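Local coordinates for protein endo-pectate lyase (Erwinia chrysanthemi, PDB 3B4N) that probably cleaves polygalacturonate and partly methyl-esterified pectins internally by calcium-dependent beta-elimination, leaving unsaturated galacturonosyl ends, at residues N79-V91 with Q95-P107. Residues are numbered along the deposited sequence; the frame is centred on the assembly and turned at random.
Sequences NSGLNYWYWVDVV and QAQVVSNAVTTAP
Thr104 lies over one face of the Trp85 indole. Its OG1 stands over the centre of the indole, and its CB sits 3.5 Å from the centroid of the five-membered ring, a CH-pi contact, while Ala102 CB approaches the ring edge. Trp87 takes Ala102 CB over one face, 3.2 Å from NE1, and meets Ser100 O at its edge, in plane; Arg60 adds a cation-pi contact. The two segments form an antiparallel beta hairpin, strands 85-92 and 97-104, in the four-stranded sheet of the N-terminal domain, away from the metal sites. Strand 97-104 is one of its two edge strands.

The pairing shifts by one residue between Tyr86-Val103 and Asp89-Val99. Ser100 spans this break with both backbone and side chain. With chi1 at 73°, its OG stands between the backbone N and the carbonyl carbon and accepts from Val88 N at 2.9 Å, nearly straight. OG in turn donates to Asn101 O.

On the face opposite Trp85 and Thr104, Tyr86 CB packs on Val103 CG2, and Tyr86 OH is hydrogen-bonded to Asp75 OD1 and Asn33 OD1.

At the end near Asn83, Tyr84 O accepts from Thr105 N and, from above the carbonyl plane, from Thr104 OG1. Thr105 OG1 accepts from Tyr84 N at 2.9 Å and from Asn83 ND2 at 3.2 Å.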
ATOM      1  N   ASN A  79      10.733  23.042   7.499  1.00 24.58           N
ATOM      2  CA  ASN A  79      10.399  24.017   8.533  1.00 25.63           C
ATOM      3  C   ASN A  79       8.917  24.357   8.442  1.00 24.94           C
ATOM      4  O   ASN A  79       8.369  24.469   7.347  1.00 25.09           O
ATOM      5  CB  ASN A  79      11.236  25.283   8.353  1.00 27.73           C
ATOM      6  CG  ASN A  79      12.681  25.095   8.777  1.00 30.10           C
ATOM      7  OD1 ASN A  79      13.534  25.934   8.494  1.00 33.25           O
ATOM      8  ND2 ASN A  79      12.958  23.995   9.469  1.00 31.06           N
ATOM      9  N   SER A  80       8.283  24.540   9.597  1.00 24.19           N
ATOM     10  CA  SER A  80       6.855  24.837   9.666  1.00 24.77           C
ATOM     11  C   SER A  80       6.397  26.143   9.022  1.00 24.40           C
ATOM     12  O   SER A  80       5.234  26.265   8.631  1.00 25.26           O
ATOM     13  CB  SER A  80       6.390  24.815  11.129  1.00 24.87           C
ATOM     14  OG  SER A  80       7.035  25.825  11.891  1.00 26.61           O
ATOM     15  N   GLY A  81       7.298  27.115   8.903  1.00 23.64           N
ATOM     16  CA  GLY A  81       6.915  28.396   8.329  1.00 22.28           C
ATOM     17  C   GLY A  81       7.099  28.567   6.832  1.00 21.32           C
ATOM     18  O   GLY A  81       6.978  29.678   6.312  1.00 20.89           O
ATOM     19  N   LEU A  82       7.383  27.475   6.132  1.00 19.47           N
ATOM     20  CA  LEU A  82       7.588  27.534   4.692  1.00 19.05           C
ATOM     21  C   LEU A  82       6.732  26.539   3.930  1.00 18.00           C
ATOM     22  O   LEU A  82       6.261  25.544   4.487  1.00 18.30           O
ATOM     23  CB  LEU A  82       9.058  27.258   4.364  1.00 18.92           C
ATOM     24  CG  LEU A  82      10.071  28.298   4.846  1.00 19.70           C
ATOM     25  CD1 LEU A  82      11.485  27.757   4.717  1.00 21.66           C
ATOM     26  CD2 LEU A  82       9.906  29.565   4.027  1.00 20.93           C
ATOM     27  N   ASN A  83       6.526  26.828   2.650  1.00 17.00           N
ATOM     28  CA  ASN A  83       5.790  25.931   1.772  1.00 15.13           C
ATOM     29  C   ASN A  83       6.843  25.297   0.881  1.00 14.31           C
ATOM     30  O   ASN A  83       7.875  25.910   0.595  1.00 14.39           O
ATOM     31  CB  ASN A  83       4.780  26.704   0.926  1.00 17.86           C
ATOM     32  CG  ASN A  83       3.489  26.974   1.670  1.00 22.17           C
ATOM     33  OD1 ASN A  83       3.007  28.101   1.707  1.00 25.06           O
ATOM     34  ND2 ASN A  83       2.919  25.930   2.262  1.00 24.22           N
ATOM     35  N   TYR A  84       6.597  24.062   0.456  1.00 12.75           N
ATOM     36  CA  TYR A  84       7.551  23.369  -0.397  1.00 13.28           C
ATOM     37  C   TYR A  84       6.926  22.804  -1.656  1.00 12.55           C
ATOM     38  O   TYR A  84       5.743  22.470  -1.691  1.00 12.95           O
ATOM     39  CB  TYR A  84       8.219  22.222   0.368  1.00 13.49           C
ATOM     40  CG  TYR A  84       9.013  22.683   1.562  1.00 14.52           C
ATOM     41  CD1 TYR A  84       8.397  22.882   2.793  1.00 16.01           C
ATOM     42  CD2 TYR A  84      10.376  22.948   1.453  1.00 15.41           C
ATOM     43  CE1 TYR A  84       9.122  23.333   3.889  1.00 18.24           C
ATOM     44  CE2 TYR A  84      11.112  23.404   2.546  1.00 15.94           C
ATOM     45  CZ  TYR A  84      10.474  23.590   3.758  1.00 18.92           C
ATOM     46  OH  TYR A  84      11.192  24.030   4.843  1.00 19.46           O
ATOM     47  N   TRP A  85       7.749  22.721  -2.694  1.00 10.80           N
ATOM     48  CA  TRP A  85       7.366  22.138  -3.972  1.00 11.25           C
ATOM     49  C   TRP A  85       8.348  20.995  -4.185  1.00 10.44           C
ATOM     50  O   TRP A  85       9.548  21.114  -3.878  1.00  9.61           O
ATOM     51  CB  TRP A  85       7.502  23.142  -5.120  1.00 10.18           C
ATOM     52  CG  TRP A  85       6.335  24.059  -5.264  1.00 11.66           C
ATOM     53  CD1 TRP A  85       5.337  23.979  -6.192  1.00 13.66           C
ATOM     54  CD2 TRP A  85       6.021  25.172  -4.427  1.00 12.84           C
ATOM     55  NE1 TRP A  85       4.415  24.974  -5.981  1.00 13.69           N
ATOM     56  CE2 TRP A  85       4.809  25.722  -4.903  1.00 13.58           C
ATOM     57  CE3 TRP A  85       6.646  25.759  -3.320  1.00 13.66           C
ATOM     58  CZ2 TRP A  85       4.206  26.833  -4.307  1.00 15.43           C
ATOM     59  CZ3 TRP A  85       6.046  26.867  -2.724  1.00 14.46           C
ATOM     60  CH2 TRP A  85       4.834  27.391  -3.225  1.00 15.42           C
ATOM     61  N   TYR A  86       7.826  19.884  -4.695  1.00  9.01           N
ATOM     62  CA  TYR A  86       8.626  18.702  -4.972  1.00  9.05           C
ATOM     63  C   TYR A  86       8.438  18.212  -6.398  1.00  8.50           C
ATOM     64  O   TYR A  86       7.387  18.394  -6.997  1.00  8.90           O
ATOM     65  CB  TYR A  86       8.216  17.551  -4.055  1.00  9.14           C
ATOM     66  CG  TYR A  86       8.481  17.757  -2.588  1.00  8.50           C
ATOM     67  CD1 TYR A  86       9.682  17.351  -2.011  1.00  8.37           C
ATOM     68  CD2 TYR A  86       7.504  18.310  -1.766  1.00 11.12           C
ATOM     69  CE1 TYR A  86       9.897  17.483  -0.631  1.00 10.01           C
ATOM     70  CE2 TYR A  86       7.705  18.449  -0.404  1.00 10.76           C
ATOM     71  CZ  TYR A  86       8.897  18.033   0.158  1.00  9.47           C
ATOM     72  OH  TYR A  86       9.094  18.170   1.508  1.00 12.00           O
ATOM     73  N   TRP A  87       9.489  17.587  -6.918  1.00  8.47           N
ATOM     74  CA  TRP A  87       9.486  16.966  -8.243  1.00  9.13           C
ATOM     75  C   TRP A  87      10.312  15.698  -8.095  1.00  9.06           C
ATOM     76  O   TRP A  87      11.233  15.637  -7.282  1.00  9.02           O
ATOM     77  CB  TRP A  87      10.209  17.808  -9.299  1.00  9.35           C
ATOM     78  CG  TRP A  87       9.559  19.079  -9.692  1.00 10.26           C
ATOM     79  CD1 TRP A  87       8.785  19.302 -10.796  1.00  9.68           C
ATOM     80  CD2 TRP A  87       9.666  20.330  -9.015  1.00 10.94           C
ATOM     81  NE1 TRP A  87       8.411  20.622 -10.851  1.00 12.27           N
ATOM     82  CE2 TRP A  87       8.939  21.277  -9.768  1.00 10.89           C
ATOM     83  CE3 TRP A  87      10.307  20.746  -7.838  1.00 11.42           C
ATOM     84  CZ2 TRP A  87       8.837  22.618  -9.387  1.00 11.77           C
ATOM     85  CZ3 TRP A  87      10.208  22.083  -7.456  1.00 10.34           C
ATOM     86  CH2 TRP A  87       9.476  23.001  -8.232  1.00 11.59           C
ATOM     87  N   VAL A  88       9.985  14.682  -8.879  1.00  8.20           N
ATOM     88  CA  VAL A  88      10.763  13.454  -8.886  1.00  9.48           C
ATOM     89  C   VAL A  88      11.234  13.253 -10.324  1.00  8.98           C
ATOM     90  O   VAL A  88      10.449  13.320 -11.274  1.00  9.77           O
ATOM     91  CB  VAL A  88       9.948  12.232  -8.416  1.00  9.83           C
ATOM     92  CG1 VAL A  88      10.702  10.942  -8.750  1.00 11.66           C
ATOM     93  CG2 VAL A  88       9.723  12.318  -6.912  1.00 11.61           C
ATOM     94  N   ASP A  89      12.536  13.054 -10.466  1.00  9.19           N
ATOM     95  CA  ASP A  89      13.177  12.843 -11.751  1.00 11.39           C
ATOM     96  C   ASP A  89      13.547  11.365 -11.860  1.00 10.51           C
ATOM     97  O   ASP A  89      14.403  10.877 -11.128  1.00 11.48           O
ATOM     98  CB  ASP A  89      14.443  13.704 -11.825  1.00 12.63           C
ATOM     99  CG  ASP A  89      15.132  13.654 -13.177  1.00 16.85           C
ATOM    100  OD1 ASP A  89      16.180  14.331 -13.311  1.00 18.80           O
ATOM    101  OD2 ASP A  89      14.647  12.960 -14.095  1.00 17.27           O
ATOM    102  N   VAL A  90      12.878  10.654 -12.760  1.00 11.24           N
ATOM    103  CA  VAL A  90      13.168   9.242 -12.985  1.00 11.09           C
ATOM    104  C   VAL A  90      14.227   9.233 -14.093  1.00 11.19           C
ATOM    105  O   VAL A  90      13.988   9.702 -15.208  1.00 11.86           O
ATOM    106  CB  VAL A  90      11.889   8.487 -13.400  1.00 10.30           C
ATOM    107  CG1 VAL A  90      12.221   7.055 -13.778  1.00 12.00           C
ATOM    108  CG2 VAL A  90      10.895   8.510 -12.251  1.00 11.33           C
ATOM    109  N   VAL A  91      15.410   8.725 -13.761  1.00 10.12           N
ATOM    110  CA  VAL A  91      16.533   8.700 -14.694  1.00 11.17           C
ATOM    111  C   VAL A  91      16.727   7.317 -15.282  1.00 10.40           C
ATOM    112  O   VAL A  91      16.895   6.343 -14.556  1.00 10.16           O
ATOM    113  CB  VAL A  91      17.832   9.137 -13.984  1.00 11.18           C
ATOM    114  CG1 VAL A  91      18.980   9.188 -14.982  1.00 11.13           C
ATOM    115  CG2 VAL A  91      17.633  10.494 -13.317  1.00 13.45           C
ATOM    116  N   GLN A  95      20.372   8.165 -19.727  1.00 21.16           N
ATOM    117  CA  GLN A  95      20.303   9.598 -19.438  1.00 20.46           C
ATOM    118  C   GLN A  95      18.978  10.317 -19.646  1.00 21.14           C
ATOM    119  O   GLN A  95      18.932  11.548 -19.601  1.00 21.14           O
ATOM    120  CB  GLN A  95      21.383  10.346 -20.234  1.00 20.79           C
ATOM    121  CG  GLN A  95      22.794   9.768 -20.135  1.00 20.51           C
ATOM    122  CD  GLN A  95      23.036   8.636 -21.114  1.00 21.58           C
ATOM    123  OE1 GLN A  95      23.384   7.520 -20.719  1.00 21.50           O
ATOM    124  NE2 GLN A  95      22.855   8.915 -22.402  1.00 20.17           N
ATOM    125  N   ALA A  96      17.902   9.580 -19.884  1.00 20.06           N
ATOM    126  CA  ALA A  96      16.620  10.241 -20.067  1.00 20.23           C
ATOM    127  C   ALA A  96      16.164  10.772 -18.715  1.00 19.70           C
ATOM    128  O   ALA A  96      16.273  10.077 -17.700  1.00 20.67           O
ATOM    129  CB  ALA A  96      15.591   9.269 -20.619  1.00 21.86           C
ATOM    130  N   GLN A  97      15.682  12.009 -18.701  1.00 20.21           N
ATOM    131  CA  GLN A  97      15.182  12.637 -17.480  1.00 20.18           C
ATOM    132  C   GLN A  97      13.672  12.673 -17.624  1.00 19.34           C
ATOM    133  O   GLN A  97      13.130  13.454 -18.413  1.00 20.43           O
ATOM    134  CB  GLN A  97      15.692  14.074 -17.349  1.00 22.27           C
ATOM    135  CG  GLN A  97      17.184  14.251 -17.542  1.00 25.86           C
ATOM    136  CD  GLN A  97      17.999  13.650 -16.419  1.00 26.73           C
ATOM    137  OE1 GLN A  97      18.743  12.692 -16.622  1.00 29.66           O
ATOM    138  NE2 GLN A  97      17.867  14.215 -15.221  1.00 26.36           N
ATOM    139  N   VAL A  98      12.990  11.819 -16.875  1.00 15.51           N
ATOM    140  CA  VAL A  98      11.539  11.763 -16.931  1.00 15.94           C
ATOM    141  C   VAL A  98      11.064  12.455 -15.660  1.00 15.35           C
ATOM    142  O   VAL A  98      10.926  11.837 -14.605  1.00 16.28           O
ATOM    143  CB  VAL A  98      11.062  10.299 -16.983  1.00 15.40           C
ATOM    144  CG1 VAL A  98       9.587  10.239 -17.320  1.00 16.84           C
ATOM    145  CG2 VAL A  98      11.875   9.532 -18.030  1.00 17.45           C
ATOM    146  N   VAL A  99      10.825  13.754 -15.778  1.00 12.95           N
ATOM    147  CA  VAL A  99      10.428  14.570 -14.644  1.00 13.49           C
ATOM    148  C   VAL A  99       8.938  14.636 -14.423  1.00 11.32           C
ATOM    149  O   VAL A  99       8.159  14.847 -15.351  1.00 12.39           O
ATOM    150  CB  VAL A  99      10.962  16.004 -14.800  1.00 13.59           C
ATOM    151  CG1 VAL A  99      10.692  16.802 -13.545  1.00 16.39           C
ATOM    152  CG2 VAL A  99      12.459  15.962 -15.085  1.00 16.53           C
ATOM    153  N   SER A 100       8.547  14.460 -13.169  1.00 10.17           N
ATOM    154  CA  SER A 100       7.153  14.498 -12.782  1.00 10.57           C
ATOM    155  C   SER A 100       6.590  15.906 -12.717  1.00 10.53           C
ATOM    156  O   SER A 100       7.303  16.907 -12.847  1.00 11.55           O
ATOM    157  CB  SER A 100       6.991  13.894 -11.389  1.00 10.56           C
ATOM    158  OG  SER A 100       7.508  14.801 -10.410  1.00  9.35           O
ATOM    159  N   ASN A 101       5.279  15.949 -12.516  1.00 10.98           N
ATOM    160  CA  ASN A 101       4.571  17.194 -12.301  1.00 11.23           C
ATOM    161  C   ASN A 101       5.051  17.624 -10.921  1.00 11.15           C
ATOM    162  O   ASN A 101       5.570  16.805 -10.148  1.00 11.25           O
ATOM    163  CB  ASN A 101       3.071  16.935 -12.202  1.00 11.12           C
ATOM    164  CG  ASN A 101       2.742  15.873 -11.162  1.00 10.91           C
ATOM    165  OD1 ASN A 101       2.237  16.160 -10.064  1.00 13.46           O
ATOM    166  ND2 ASN A 101       3.042  14.645 -11.496  1.00  8.37           N
ATOM    167  N   ALA A 102       4.866  18.895 -10.601  1.00 11.40           N
ATOM    168  CA  ALA A 102       5.234  19.392  -9.288  1.00 11.71           C
ATOM    169  C   ALA A 102       4.059  19.174  -8.331  1.00 11.80           C
ATOM    170  O   ALA A 102       2.900  19.142  -8.754  1.00 14.57           O
ATOM    171  CB  ALA A 102       5.544  20.885  -9.365  1.00 14.25           C
ATOM    172  N   VAL A 103       4.370  18.984  -7.054  1.00 11.37           N
ATOM    173  CA  VAL A 103       3.342  18.890  -6.021  1.00 10.52           C
ATOM    174  C   VAL A 103       3.792  19.886  -4.960  1.00 11.56           C
ATOM    175  O   VAL A 103       4.982  20.202  -4.864  1.00 12.27           O
ATOM    176  CB  VAL A 103       3.212  17.489  -5.391  1.00 10.04           C
ATOM    177  CG1 VAL A 103       2.711  16.501  -6.430  1.00 10.72           C
ATOM    178  CG2 VAL A 103       4.532  17.055  -4.797  1.00 10.97           C
ATOM    179  N   THR A 104       2.856  20.384  -4.163  1.00 11.20           N
ATOM    180  CA  THR A 104       3.218  21.376  -3.164  1.00 13.50           C
ATOM    181  C   THR A 104       2.385  21.285  -1.901  1.00 14.12           C
ATOM    182  O   THR A 104       1.269  20.766  -1.913  1.00 15.23           O
ATOM    183  CB  THR A 104       3.055  22.792  -3.749  1.00 13.40           C
ATOM    184  OG1 THR A 104       3.453  23.763  -2.778  1.00 13.55           O
ATOM    185  CG2 THR A 104       1.601  23.048  -4.131  1.00 14.30           C
ATOM    186  N   THR A 105       2.947  21.802  -0.812  1.00 14.90           N
ATOM    187  CA  THR A 105       2.259  21.827   0.471  1.00 16.82           C
ATOM    188  C   THR A 105       1.408  23.093   0.537  1.00 19.51           C
ATOM    189  O   THR A 105       0.563  23.238   1.423  1.00 21.03           O
ATOM    190  CB  THR A 105       3.255  21.878   1.647  1.00 16.48           C
ATOM    191  OG1 THR A 105       4.067  23.052   1.525  1.00 17.04           O
ATOM    192  CG2 THR A 105       4.144  20.648   1.668  1.00 17.75           C
ATOM    193  N   ALA A 106       1.635  24.009  -0.401  1.00 20.40           N
ATOM    194  CA  ALA A 106       0.900  25.271  -0.431  1.00 24.37           C
ATOM    195  C   ALA A 106      -0.595  25.060  -0.645  1.00 27.01           C
ATOM    196  O   ALA A 106      -1.011  24.383  -1.587  1.00 26.96           O
ATOM    197  CB  ALA A 106       1.467  26.179  -1.515  1.00 23.68           C
ATOM    198  N   PRO A 107      -1.425  25.637   0.242  1.00 30.41           N
ATOM    199  CA  PRO A 107      -2.890  25.550   0.208  1.00 32.79           C
ATOM    200  C   PRO A 107      -3.528  26.042  -1.093  1.00 34.36           C
ATOM    201  O   PRO A 107      -2.818  26.141  -2.115  1.00 35.88           O
ATOM    202  CB  PRO A 107      -3.309  26.396   1.408  1.00 32.33           C
ATOM    203  CG  PRO A 107      -2.178  26.183   2.369  1.00 32.61           C
ATOM    204  CD  PRO A 107      -0.979  26.328   1.465  1.00 31.40           C
TER
HETATM  205  O   HOH W   1       4.810  23.239   4.033  1.00 39.84           O